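Local coordinates for protein Cas13d (uncultured Ruminococcus sp, PDB 6IV9) that binds a CRISPR RNA and, probably through its two HEPN domains, matures that RNA and cleaves target RNA, at residues F306-D311 and L495-K500; S816-K821 and K887-A892. The protein carries 2 engineered substitutions. All coordinates share one frame; numbering follows the deposited sequence.

Overall arrangement
The two contacts lie in separate parts of the helical body and share no helix. Their centres are 40 Å apart, and their nearest atoms are about 26 Å apart. They come in series: contact 1 joins the short, weakly bonded turn 306-309 to helix 497-505, and contact 2, later in the chain, joins helix 816-827 to helix 887-893. Neither uses the two small antiparallel sheets near the N-terminus. Contact 1 is partly buried and its nearest atom is about 15 Å from the bound RNA. Contact 2 is buried, and its nearest atom is about 9 Å from the bound RNA. Each joins segments distant in sequence within its own region, and the two do not touch.

Contact 1: residues F306-D311 and L495-K500; sequences FINNID and LLYFSK
Ile307 and Asn308 meet the first turn of helix 497-505 at Tyr497. The methyl CG2 of Ile307 lies 3.9 Å from Tyr497 CB and 4.1 Å from Phe498 N. Ile307 CG1 is turned anti to its backbone N (chi1 -158°), which leaves CG2 as the branch that touches the helix. The two side chains cross at about a right angle, and the contact between them is apolar. Outside the two segments, Ile307 also packs on Ile283 and Leu318.

Asn308 touches the same CB from another direction: its OD1 is 3.9 Å from Tyr497 CB. Its CG stands anti to the carbonyl carbon (chi1 -60°), and this brings the amide to the start of the helix. The amide plane is 76° from the ring plane, and OD1 approaches the ring obliquely. No direct hydrogen bond crosses the contact. Two waters make the link instead. Water 1 donates to Asn308 OD1 (3.2 Å) and accepts from Tyr497 N (2.9 Å). Water 2 accepts from Asn308 ND2 (3.1 Å) and from Phe498 N (2.9 Å). Water 2 accepts at one end of the amide and water 1 donates at the other, which fits the modelled choice of O and N and should limit its rotation.

Lys500 CE sits over one face of the Tyr497 ring, 3.6 Å above the plane and towards the rim. Beyond the contact, Asp319 forms a hydrogen bond with Tyr497 OH and a salt bridge with Lys500 NZ.

Leu496 holds the N-cap position, and the two bridged amides follow directly. This is a water-mediated docking of an asparagine on a helix N-terminus, where first-turn N-H groups lack acceptors within their own helix.

Contact 2: residues S816-K821 and K887-A892; sequences SSMTRK and KDFVKA
Met818 meets Phe889 at the rim of the ring, through sulfur. Its SD lies 4.0 Å from Phe889 CE1 and 5.3 Å from the ring centroid. The direction to SD is 79° off the ring normal, so the sulfur is near the ring plane and not over a face. This is a Met-aromatic contact of the edge type.

Each side chain has one unusual torsion, chi1 in Met818 and chi2 in Phe889. Met818 CG is wedged between the backbone N and the carbonyl carbon (chi1 68°). The chain then runs straight out to the sulfur and bends at its last torsion. In Phe889 the ring plane nearly contains its own CA-CB bond (chi2 5°). That rotation puts the CE1 corner towards helix 816-827. The two side chains cross obliquely.

The second touch is looser. Thr819 CG2 lies 4.3 Å from Ala892 O. Thr819 OG1 is turned back to its own helix and bonds to Asp815 O, so the methyl is the part left to meet the partner helix. Ala892 O is also hydrogen-bonded to Ser895 OG. The small Ala892 adds its CB, 4.8 Å from Met818 SD, and is partly covered here.

Other parts of the fold close round the pair. Tyr875 stacks with the Phe889 ring, Gln857 and Thr861 of helix 848-861 touch it, and Ile873 packs on Met818.

All four touching residues are buried, and no hydrogen bond or salt bridge spans the two segments. The contact therefore rests mainly on apolar burial and dispersion, probably with a small electrostatic gain where the sulfur faces the slightly positive C-H edge of the ring.

Contact 1: residues F306-D311 and L495-K500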
ATOM      1  N   PHE A 306      15.568   9.307 -13.976  1.00 32.48           N
ATOM      2  CA  PHE A 306      16.732   9.655 -13.123  1.00 30.23           C
ATOM      3  C   PHE A 306      17.564   8.437 -12.730  1.00 30.32           C
ATOM      4  O   PHE A 306      18.767   8.579 -12.694  1.00 32.88           O
ATOM      5  CB  PHE A 306      16.316  10.510 -11.925  1.00 29.09           C
ATOM      6  CG  PHE A 306      15.937   9.725 -10.697  1.00 28.15           C
ATOM      7  CD1 PHE A 306      16.910   9.247  -9.847  1.00 28.82           C
ATOM      8  CD2 PHE A 306      14.628   9.363 -10.457  1.00 29.72           C
ATOM      9  CE1 PHE A 306      16.583   8.493  -8.739  1.00 32.15           C
ATOM     10  CE2 PHE A 306      14.301   8.600  -9.351  1.00 31.70           C
ATOM     11  CZ  PHE A 306      15.275   8.172  -8.494  1.00 30.64           C
ATOM     12  N   ILE A 307      16.936   7.304 -12.458  1.00 30.23           N
ATOM     13  CA  ILE A 307      17.703   6.139 -11.937  1.00 30.52           C
ATOM     14  C   ILE A 307      18.735   5.673 -12.956  1.00 36.45           C
ATOM     15  O   ILE A 307      19.718   5.117 -12.532  1.00 32.72           O
ATOM     16  CB  ILE A 307      16.819   5.000 -11.412  1.00 33.47           C
ATOM     17  CG1 ILE A 307      17.592   4.118 -10.435  1.00 33.61           C
ATOM     18  CG2 ILE A 307      16.214   4.193 -12.535  1.00 31.15           C
ATOM     19  CD1 ILE A 307      18.128   4.857  -9.252  1.00 37.34           C
ATOM     20  N   ASN A 308      18.443   5.842 -14.240  1.00 34.01           N
ATOM     21  CA  ASN A 308      19.376   5.411 -15.310  1.00 33.72           C
ATOM     22  C   ASN A 308      20.348   6.532 -15.688  1.00 36.11           C
ATOM     23  O   ASN A 308      21.253   6.250 -16.420  1.00 37.99           O
ATOM     24  CB  ASN A 308      18.608   4.931 -16.541  1.00 34.34           C
ATOM     25  CG  ASN A 308      17.712   3.756 -16.237  1.00 34.47           C
ATOM     26  OD1 ASN A 308      18.162   2.633 -16.144  1.00 40.84           O
ATOM     27  ND2 ASN A 308      16.441   4.016 -16.053  1.00 42.91           N
ATOM     28  N   ASN A 309      20.147   7.740 -15.178  1.00 32.87           N
ATOM     29  CA  ASN A 309      20.975   8.913 -15.546  1.00 38.13           C
ATOM     30  C   ASN A 309      21.928   9.353 -14.436  1.00 39.24           C
ATOM     31  O   ASN A 309      22.885  10.028 -14.743  1.00 34.09           O
ATOM     32  CB  ASN A 309      20.095  10.103 -15.896  1.00 40.54           C
ATOM     33  CG  ASN A 309      19.332   9.890 -17.176  1.00 50.31           C
ATOM     34  OD1 ASN A 309      19.652   8.998 -17.943  1.00 49.90           O
ATOM     35  ND2 ASN A 309      18.311  10.696 -17.392  1.00 49.37           N
ATOM     36  N   ILE A 310      21.686   8.965 -13.186  1.00 35.71           N
ATOM     37  CA  ILE A 310      22.569   9.381 -12.059  1.00 33.27           C
ATOM     38  C   ILE A 310      23.834   8.524 -12.048  1.00 30.48           C
ATOM     39  O   ILE A 310      23.927   7.609 -12.832  1.00 33.56           O
ATOM     40  CB  ILE A 310      21.847   9.356 -10.698  1.00 35.40           C
ATOM     41  CG1 ILE A 310      21.215   7.997 -10.410  1.00 34.52           C
ATOM     42  CG2 ILE A 310      20.845  10.486 -10.607  1.00 34.80           C
ATOM     43  CD1 ILE A 310      20.686   7.856  -9.015  1.00 34.25           C
ATOM     44  N   ASP A 311      24.734   8.804 -11.117  1.00 34.39           N
ATOM     45  CA  ASP A 311      26.035   8.100 -11.093  1.00 33.20           C
ATOM     46  C   ASP A 311      25.791   6.602 -10.983  1.00 38.71           C
ATOM     47  O   ASP A 311      24.939   6.206 -10.230  1.00 36.20           O
ATOM     48  CB  ASP A 311      26.896   8.546  -9.919  1.00 35.16           C
ATOM     49  CG  ASP A 311      28.329   8.082 -10.041  1.00 36.81           C
ATOM     50  OD1 ASP A 311      28.603   6.929  -9.738  1.00 38.31           O
ATOM     51  OD2 ASP A 311      29.140   8.884 -10.459  1.00 43.16           O
ATOM     52  N   LEU A 495      16.210  -7.678 -14.173  1.00 32.99           N
ATOM     53  CA  LEU A 495      15.215  -6.624 -13.843  1.00 32.58           C
ATOM     54  C   LEU A 495      15.682  -5.231 -14.275  1.00 32.27           C
ATOM     55  O   LEU A 495      16.856  -4.985 -14.271  1.00 32.74           O
ATOM     56  CB  LEU A 495      14.992  -6.623 -12.329  1.00 33.02           C
ATOM     57  CG  LEU A 495      14.655  -7.962 -11.681  1.00 37.02           C
ATOM     58  CD1 LEU A 495      14.420  -7.808 -10.192  1.00 37.57           C
ATOM     59  CD2 LEU A 495      13.466  -8.617 -12.345  1.00 38.80           C
ATOM     60  N   LEU A 496      14.741  -4.357 -14.605  1.00 27.18           N
ATOM     61  CA  LEU A 496      15.056  -2.945 -14.923  1.00 27.06           C
ATOM     62  C   LEU A 496      15.420  -2.228 -13.623  1.00 29.28           C
ATOM     63  O   LEU A 496      15.003  -2.670 -12.580  1.00 29.90           O
ATOM     64  CB  LEU A 496      13.831  -2.273 -15.544  1.00 27.64           C
ATOM     65  CG  LEU A 496      13.357  -2.876 -16.857  1.00 33.74           C
ATOM     66  CD1 LEU A 496      12.124  -2.162 -17.368  1.00 37.57           C
ATOM     67  CD2 LEU A 496      14.459  -2.836 -17.889  1.00 32.95           C
ATOM     68  N   TYR A 497      16.146  -1.124 -13.727  1.00 26.96           N
ATOM     69  CA  TYR A 497      16.537  -0.321 -12.545  1.00 28.25           C
ATOM     70  C   TYR A 497      15.291   0.252 -11.869  1.00 28.84           C
ATOM     71  O   TYR A 497      15.261   0.356 -10.663  1.00 29.98           O
ATOM     72  CB  TYR A 497      17.691   0.620 -12.868  1.00 29.81           C
ATOM     73  CG  TYR A 497      18.983  -0.144 -12.882  1.00 29.45           C
ATOM     74  CD1 TYR A 497      19.544  -0.594 -11.710  1.00 29.11           C
ATOM     75  CD2 TYR A 497      19.575  -0.523 -14.065  1.00 33.62           C
ATOM     76  CE1 TYR A 497      20.701  -1.349 -11.699  1.00 32.66           C
ATOM     77  CE2 TYR A 497      20.736  -1.272 -14.078  1.00 37.47           C
ATOM     78  CZ  TYR A 497      21.304  -1.686 -12.892  1.00 36.90           C
ATOM     79  OH  TYR A 497      22.429  -2.437 -12.895  1.00 35.70           O
ATOM     80  N   PHE A 498      14.281   0.587 -12.659  1.00 29.30           N
ATOM     81  CA  PHE A 498      13.060   1.152 -12.043  1.00 27.14           C
ATOM     82  C   PHE A 498      12.452   0.115 -11.092  1.00 25.87           C
ATOM     83  O   PHE A 498      12.087   0.486 -10.005  1.00 26.22           O
ATOM     84  CB  PHE A 498      12.067   1.622 -13.104  1.00 27.42           C
ATOM     85  CG  PHE A 498      10.841   2.249 -12.500  1.00 28.37           C
ATOM     86  CD1 PHE A 498      10.808   3.594 -12.199  1.00 29.79           C
ATOM     87  CD2 PHE A 498       9.745   1.478 -12.174  1.00 31.41           C
ATOM     88  CE1 PHE A 498       9.692   4.157 -11.613  1.00 31.62           C
ATOM     89  CE2 PHE A 498       8.626   2.046 -11.599  1.00 34.51           C
ATOM     90  CZ  PHE A 498       8.607   3.384 -11.312  1.00 29.27           C
ATOM     91  N   SER A 499      12.395  -1.145 -11.517  1.00 23.10           N
ATOM     92  CA  SER A 499      11.847  -2.257 -10.702  1.00 25.06           C
ATOM     93  C   SER A 499      12.705  -2.445  -9.452  1.00 28.40           C
ATOM     94  O   SER A 499      12.166  -2.604  -8.400  1.00 24.96           O
ATOM     95  CB  SER A 499      11.809  -3.524 -11.501  1.00 27.21           C
ATOM     96  OG  SER A 499      11.103  -3.338 -12.696  1.00 30.90           O
ATOM     97  N   LYS A 500      14.017  -2.408  -9.618  1.00 24.80           N
ATOM     98  CA  LYS A 500      14.963  -2.566  -8.490  1.00 24.02           C
ATOM     99  C   LYS A 500      14.797  -1.392  -7.517  1.00 24.00           C
ATOM    100  O   LYS A 500      14.975  -1.578  -6.346  1.00 23.72           O
ATOM    101  CB  LYS A 500      16.376  -2.822  -9.021  1.00 25.65           C
ATOM    102  CG  LYS A 500      16.526  -4.149  -9.741  1.00 29.58           C
ATOM    103  CD  LYS A 500      17.934  -4.462 -10.195  1.00 32.80           C
ATOM    104  CE  LYS A 500      18.253  -3.998 -11.592  1.00 31.61           C
ATOM    105  NZ  LYS A 500      19.357  -4.774 -12.189  1.00 32.18           N
TER
HETATM  106  O   HOH W   1      16.956  -0.283 -16.401  1.00 30.67           O
HETATM  107  O   HOH W   2      14.575   1.609 -15.391  1.00 33.13           O

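Contact 2: residues S816-K821 and K887-A892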
ATOM      1  N   SER A 816      -5.430  31.918   4.435  1.00 33.84           N
ATOM      2  CA  SER A 816      -4.148  31.397   3.928  1.00 35.94           C
ATOM      3  C   SER A 816      -3.333  30.782   5.059  1.00 37.21           C
ATOM      4  O   SER A 816      -2.616  29.851   4.793  1.00 36.05           O
ATOM      5  CB  SER A 816      -3.394  32.447   3.186  1.00 40.20           C
ATOM      6  OG  SER A 816      -3.093  33.533   4.026  1.00 43.07           O
ATOM      7  N   SER A 817      -3.403  31.356   6.252  1.00 32.87           N
ATOM      8  CA  SER A 817      -2.588  30.847   7.380  1.00 34.79           C
ATOM      9  C   SER A 817      -3.023  29.455   7.851  1.00 31.76           C
ATOM     10  O   SER A 817      -2.177  28.599   7.948  1.00 40.43           O
ATOM     11  CB  SER A 817      -2.600  31.834   8.506  1.00 39.18           C
ATOM     12  OG  SER A 817      -1.956  31.300   9.634  1.00 44.05           O
ATOM     13  N   MET A 818      -4.299  29.244   8.118  1.00 29.29           N
ATOM     14  CA  MET A 818      -4.755  27.925   8.611  1.00 33.38           C
ATOM     15  C   MET A 818      -4.543  26.838   7.543  1.00 34.45           C
ATOM     16  O   MET A 818      -4.263  25.728   7.909  1.00 30.58           O
ATOM     17  CB  MET A 818      -6.199  27.964   9.118  1.00 35.16           C
ATOM     18  CG  MET A 818      -7.245  28.177   8.069  1.00 35.86           C
ATOM     19  SD  MET A 818      -8.915  28.020   8.690  1.00 40.96           S
ATOM     20  CE  MET A 818      -8.990  29.516   9.663  1.00 42.02           C
ATOM     21  N   THR A 819      -4.768  27.157   6.273  1.00 30.12           N
ATOM     22  CA  THR A 819      -4.602  26.149   5.193  1.00 30.68           C
ATOM     23  C   THR A 819      -3.129  25.759   5.054  1.00 30.79           C
ATOM     24  O   THR A 819      -2.859  24.622   4.712  1.00 31.10           O
ATOM     25  CB  THR A 819      -5.346  26.562   3.921  1.00 30.54           C
ATOM     26  OG1 THR A 819      -4.783  27.789   3.494  1.00 31.72           O
ATOM     27  CG2 THR A 819      -6.832  26.705   4.131  1.00 30.83           C
ATOM     28  N   ARG A 820      -2.227  26.718   5.229  1.00 29.85           N
ATOM     29  CA  ARG A 820      -0.776  26.421   5.169  1.00 31.71           C
ATOM     30  C   ARG A 820      -0.407  25.487   6.326  1.00 31.17           C
ATOM     31  O   ARG A 820       0.367  24.590   6.107  1.00 29.29           O
ATOM     32  CB  ARG A 820       0.066  27.696   5.193  1.00 35.13           C
ATOM     33  CG  ARG A 820       1.559  27.432   5.140  1.00 41.52           C
ATOM     34  CD  ARG A 820       2.387  28.532   4.511  1.00 48.55           C
ATOM     35  NE  ARG A 820       2.112  29.804   5.144  1.00 53.68           N
ATOM     36  CZ  ARG A 820       1.255  30.708   4.695  1.00 53.91           C
ATOM     37  NH1 ARG A 820       0.973  30.792   3.411  1.00 50.91           N
ATOM     38  NH2 ARG A 820       0.694  31.547   5.538  1.00 55.01           N
ATOM     39  N   LYS A 821      -0.941  25.736   7.515  1.00 30.06           N
ATOM     40  CA  LYS A 821      -0.646  24.873   8.683  1.00 32.58           C
ATOM     41  C   LYS A 821      -1.172  23.463   8.424  1.00 27.25           C
ATOM     42  O   LYS A 821      -0.498  22.523   8.764  1.00 28.95           O
ATOM     43  CB  LYS A 821      -1.257  25.439   9.964  1.00 35.09           C
ATOM     44  CG  LYS A 821      -0.627  26.738  10.433  1.00 52.70           C
ATOM     45  CD  LYS A 821      -0.925  27.087  11.869  1.00 58.13           C
ATOM     46  CE  LYS A 821      -0.136  28.278  12.363  1.00 65.47           C
ATOM     47  NZ  LYS A 821      -0.339  28.496  13.812  1.00 69.74           N
ATOM     48  N   LYS A 887     -17.303  20.128  12.376  1.00 29.43           N
ATOM     49  CA  LYS A 887     -17.565  19.749  10.969  1.00 31.90           C
ATOM     50  C   LYS A 887     -17.277  20.906  10.016  1.00 35.87           C
ATOM     51  O   LYS A 887     -16.668  20.674   9.013  1.00 28.06           O
ATOM     52  CB  LYS A 887     -18.980  19.199  10.833  1.00 33.42           C
ATOM     53  CG  LYS A 887     -19.183  17.877  11.538  1.00 37.04           C
ATOM     54  CD  LYS A 887     -20.476  17.196  11.239  1.00 41.97           C
ATOM     55  CE  LYS A 887     -20.636  15.932  12.048  1.00 45.12           C
ATOM     56  NZ  LYS A 887     -21.827  15.152  11.648  1.00 51.38           N
ATOM     57  N   ASP A 888     -17.679  22.115  10.373  1.00 32.17           N
ATOM     58  CA  ASP A 888     -17.446  23.302   9.516  1.00 33.16           C
ATOM     59  C   ASP A 888     -15.954  23.578   9.357  1.00 26.81           C
ATOM     60  O   ASP A 888     -15.597  24.164   8.372  1.00 29.95           O
ATOM     61  CB  ASP A 888     -18.189  24.521  10.040  1.00 33.78           C
ATOM     62  CG  ASP A 888     -19.647  24.519   9.655  1.00 42.57           C
ATOM     63  OD1 ASP A 888     -20.101  23.535   9.069  1.00 44.50           O
ATOM     64  OD2 ASP A 888     -20.301  25.503   9.954  1.00 50.49           O
ATOM     65  N   PHE A 889     -15.175  23.304  10.391  1.00 27.20           N
ATOM     66  CA  PHE A 889     -13.712  23.534  10.391  1.00 28.09           C
ATOM     67  C   PHE A 889     -13.042  22.598   9.379  1.00 25.62           C
ATOM     68  O   PHE A 889     -12.119  22.986   8.732  1.00 26.44           O
ATOM     69  CB  PHE A 889     -13.197  23.423  11.823  1.00 27.47           C
ATOM     70  CG  PHE A 889     -11.850  24.024  12.104  1.00 26.76           C
ATOM     71  CD1 PHE A 889     -11.161  24.726  11.143  1.00 27.73           C
ATOM     72  CD2 PHE A 889     -11.267  23.868  13.344  1.00 28.55           C
ATOM     73  CE1 PHE A 889      -9.920  25.263  11.424  1.00 31.16           C
ATOM     74  CE2 PHE A 889     -10.021  24.396  13.615  1.00 27.37           C
ATOM     75  CZ  PHE A 889      -9.349  25.087  12.652  1.00 29.09           C
ATOM     76  N   VAL A 890     -13.524  21.363   9.298  1.00 29.43           N
ATOM     77  CA  VAL A 890     -12.973  20.389   8.315  1.00 27.21           C
ATOM     78  C   VAL A 890     -13.237  20.939   6.912  1.00 25.25           C
ATOM     79  O   VAL A 890     -12.340  20.967   6.129  1.00 26.64           O
ATOM     80  CB  VAL A 890     -13.634  19.007   8.488  1.00 29.35           C
ATOM     81  CG1 VAL A 890     -13.212  18.049   7.399  1.00 30.56           C
ATOM     82  CG2 VAL A 890     -13.373  18.408   9.850  1.00 26.80           C
ATOM     83  N   LYS A 891     -14.452  21.403   6.656  1.00 26.45           N
ATOM     84  CA  LYS A 891     -14.808  21.936   5.319  1.00 29.18           C
ATOM     85  C   LYS A 891     -13.952  23.157   4.978  1.00 28.56           C
ATOM     86  O   LYS A 891     -13.529  23.262   3.864  1.00 27.96           O
ATOM     87  CB  LYS A 891     -16.304  22.232   5.262  1.00 30.19           C
ATOM     88  CG  LYS A 891     -17.180  21.052   5.625  1.00 35.99           C
ATOM     89  CD  LYS A 891     -18.558  21.126   5.066  1.00 43.48           C
ATOM     90  CE  LYS A 891     -19.438  22.125   5.775  1.00 55.58           C
ATOM     91  NZ  LYS A 891     -20.700  22.380   5.042  1.00 54.38           N
ATOM     92  N   ALA A 892     -13.741  24.050   5.935  1.00 29.27           N
ATOM     93  CA  ALA A 892     -12.914  25.246   5.693  1.00 27.79           C
ATOM     94  C   ALA A 892     -11.479  24.820   5.387  1.00 26.61           C
ATOM     95  O   ALA A 892     -10.908  25.297   4.435  1.00 26.53           O
ATOM     96  CB  ALA A 892     -12.960  26.111   6.916  1.00 31.16           C
TER